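Local coordinates for Alr1585 protein (Nostoc sp., PDB 5C2I), which probably uses its haem to catalyse hydrogen-peroxide-dependent oxidation of dyes and related substrates, as a tetrameric DyP-type peroxidase, at residues Glu4-Asn9 and Pro20-Asn25. The protein carries 1 engineered substitution. Numbering follows the deposited sequence.
Sequences EKDLKN and PGKYRN
Tyr23 reaches across to the short helix 4-8 and donates a hydrogen bond from its phenol hydroxyl to the backbone carbonyl of Asp6, with Tyr23 OH 3.1 Å from Asp6 O. The pair illustrates how a carbonyl near the C-terminal end of a short helix, where backbone amides run out, can be met by a side chain from another part of the chain. The hydroxyl comes to the carbonyl oxygen tilted 20° from the carbonyl plane, while the oxygen itself lies at the ring's edge. Tyr23 CG stands beside its own backbone N and anti to the carbonyl carbon (chi1 -61°), which carries the ring across the gap, so that its hydroxyl end comes to Asp6, where Tyr23 OH also touches Asp6 CB at 3.8 Å. A phenylalanine here would probably leave Asp6 O without its phenol donor and remove the one hydrogen bond joining the two segments.

The neighbouring carbonyl is served by the residue just past the helix: Asn9 ND2 donates to Lys5 O at 2.9 Å, in the carbonyl plane and on a lone pair, just where the chain leaves the helical path. Lys22 extends alongside the tyrosine and forms only a long salt bridge with Asp6, doubtful because the modelled position of Asp6 OD1 is uncertain. The other carboxylate oxygen, Asp6 OD2, accepts a hydrogen bond from Thr3 N.

Leu2, Ile15 and Leu234 pack against the buried Tyr23, and Leu7 is tied to Asp235 through backbone hydrogen bonding. The contact thus closes an irregular N-terminal excursion of the chain, joining helix 4-8 to the 3-10 turn of residues 22-23 that leads directly into helix 24-29, ahead of strand 42-50.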
loop_
_atom_site.group_PDB
_atom_site.type_symbol
_atom_site.label_atom_id
_atom_site.label_comp_id
_atom_site.label_asym_id
_atom_site.label_seq_id
_atom_site.Cartn_x
_atom_site.Cartn_y
_atom_site.Cartn_z
ATOM N N GLU A 4 -37.957 -11.973 -33.404
ATOM C CA GLU A 4 -37.431 -10.723 -33.943
ATOM C C GLU A 4 -37.622 -9.594 -32.936
ATOM O O GLU A 4 -36.673 -8.885 -32.603
ATOM C CB GLU A 4 -38.184 -10.395 -35.251
ATOM C CG GLU A 4 -37.544 -9.335 -36.144
ATOM C CD GLU A 4 -36.212 -9.760 -36.751
ATOM O OE1 GLU A 4 -35.676 -10.830 -36.385
ATOM O OE2 GLU A 4 -35.689 -9.010 -37.618
ATOM N N LYS A 5 -38.849 -9.466 -32.445
ATOM C CA LYS A 5 -39.212 -8.508 -31.395
ATOM C C LYS A 5 -38.310 -8.597 -30.184
ATOM O O LYS A 5 -37.853 -7.570 -29.660
ATOM C CB LYS A 5 -40.661 -8.707 -30.921
ATOM C CG LYS A 5 -41.658 -7.652 -31.382
ATOM C CD LYS A 5 -42.952 -7.736 -30.562
ATOM C CE LYS A 5 -43.965 -6.653 -30.932
ATOM N NZ LYS A 5 -44.226 -6.603 -32.403
ATOM N N ASP A 6 -38.051 -9.814 -29.716
ATOM C CA ASP A 6 -37.259 -9.988 -28.491
ATOM C C ASP A 6 -35.812 -9.536 -28.710
ATOM O O ASP A 6 -35.123 -9.116 -27.765
ATOM C CB ASP A 6 -37.236 -11.446 -28.048
ATOM C CG ASP A 6 -38.609 -11.987 -27.702
ATOM O OD1 ASP A 6 -39.342 -11.310 -26.967
ATOM O OD2 ASP A 6 -38.918 -13.103 -28.152
ATOM N N LEU A 7 -35.347 -9.657 -29.944
ATOM C CA LEU A 7 -33.964 -9.325 -30.246
ATOM C C LEU A 7 -33.797 -7.846 -30.598
ATOM O O LEU A 7 -32.712 -7.291 -30.418
ATOM C CB LEU A 7 -33.476 -10.161 -31.415
ATOM C CG LEU A 7 -33.155 -11.622 -31.168
ATOM C CD1 LEU A 7 -32.686 -12.180 -32.496
ATOM C CD2 LEU A 7 -32.113 -11.856 -30.099
ATOM N N LYS A 8 -34.854 -7.221 -31.105
ATOM C CA LYS A 8 -34.823 -5.811 -31.480
ATOM C C LYS A 8 -35.148 -4.869 -30.341
ATOM O O LYS A 8 -34.987 -3.671 -30.498
ATOM C CB LYS A 8 -35.783 -5.541 -32.638
ATOM C CG LYS A 8 -35.252 -6.034 -33.964
ATOM C CD LYS A 8 -36.175 -5.713 -35.115
ATOM C CE LYS A 8 -35.791 -6.441 -36.389
ATOM N NZ LYS A 8 -34.789 -5.694 -37.183
ATOM N N ASN A 9 -35.634 -5.390 -29.217
ATOM C CA ASN A 9 -36.085 -4.550 -28.102
ATOM C C ASN A 9 -35.626 -5.055 -26.746
ATOM O O ASN A 9 -36.130 -6.079 -26.267
ATOM C CB ASN A 9 -37.618 -4.519 -28.032
ATOM C CG ASN A 9 -38.242 -3.947 -29.278
ATOM O OD1 ASN A 9 -38.246 -2.745 -29.465
ATOM N ND2 ASN A 9 -38.756 -4.807 -30.141
ATOM N N PRO A 20 -33.918 -14.715 -15.694
ATOM C CA PRO A 20 -33.747 -14.422 -17.117
ATOM C C PRO A 20 -34.989 -14.603 -17.989
ATOM O O PRO A 20 -35.010 -14.107 -19.118
ATOM C CB PRO A 20 -32.622 -15.378 -17.536
ATOM C CG PRO A 20 -32.725 -16.520 -16.585
ATOM C CD PRO A 20 -33.171 -15.918 -15.282
ATOM N N GLY A 21 -36.004 -15.311 -17.488
ATOM C CA GLY A 21 -37.234 -15.506 -18.245
ATOM C C GLY A 21 -36.965 -16.196 -19.565
ATOM O O GLY A 21 -36.234 -17.181 -19.630
ATOM N N LYS A 22 -37.465 -15.608 -20.640
ATOM C CA LYS A 22 -37.297 -16.180 -21.968
ATOM C C LYS A 22 -35.861 -16.135 -22.503
ATOM O O LYS A 22 -35.578 -16.743 -23.533
ATOM C CB LYS A 22 -38.271 -15.534 -22.961
ATOM C CG LYS A 22 -38.142 -14.064 -23.235
ATOM C CD LYS A 22 -39.372 -13.557 -23.988
ATOM C CE LYS A 22 -39.198 -12.077 -24.324
ATOM N NZ LYS A 22 -39.354 -11.166 -23.149
ATOM N N TYR A 23 -34.971 -15.395 -21.831
ATOM C CA TYR A 23 -33.548 -15.320 -22.215
ATOM C C TYR A 23 -32.686 -16.378 -21.529
ATOM O O TYR A 23 -31.487 -16.425 -21.736
ATOM C CB TYR A 23 -33.000 -13.916 -21.910
ATOM C CG TYR A 23 -33.725 -12.831 -22.686
ATOM C CD1 TYR A 23 -33.402 -12.554 -24.000
ATOM C CD2 TYR A 23 -34.786 -12.124 -22.107
ATOM C CE1 TYR A 23 -34.081 -11.562 -24.727
ATOM C CE2 TYR A 23 -35.478 -11.141 -22.823
ATOM C CZ TYR A 23 -35.126 -10.873 -24.136
ATOM O OH TYR A 23 -35.777 -9.896 -24.847
ATOM N N ARG A 24 -33.305 -17.287 -20.764
ATOM C CA ARG A 24 -32.548 -18.282 -20.025
ATOM C C ARG A 24 -31.644 -19.123 -20.929
ATOM O O ARG A 24 -30.456 -19.311 -20.649
ATOM C CB ARG A 24 -33.481 -19.199 -19.223
ATOM C CG ARG A 24 -32.766 -20.196 -18.334
ATOM C CD ARG A 24 -33.788 -21.063 -17.581
ATOM N NE ARG A 24 -34.413 -20.280 -16.529
ATOM C CZ ARG A 24 -33.850 -19.912 -15.372
ATOM N NH1 ARG A 24 -32.615 -20.273 -15.044
ATOM N NH2 ARG A 24 -34.550 -19.167 -14.524
ATOM N N ASN A 25 -32.194 -19.681 -22.001
ATOM C CA ASN A 25 -31.418 -20.619 -22.837
ATOM C C ASN A 25 -30.328 -19.867 -23.595
ATOM O O ASN A 25 -29.206 -20.361 -23.801
ATOM C CB ASN A 25 -32.331 -21.388 -23.810
ATOM C CG ASN A 25 -33.199 -22.406 -23.086
ATOM O OD1 ASN A 25 -32.881 -22.811 -21.975
ATOM N ND2 ASN A 25 -34.297 -22.787 -23.688
#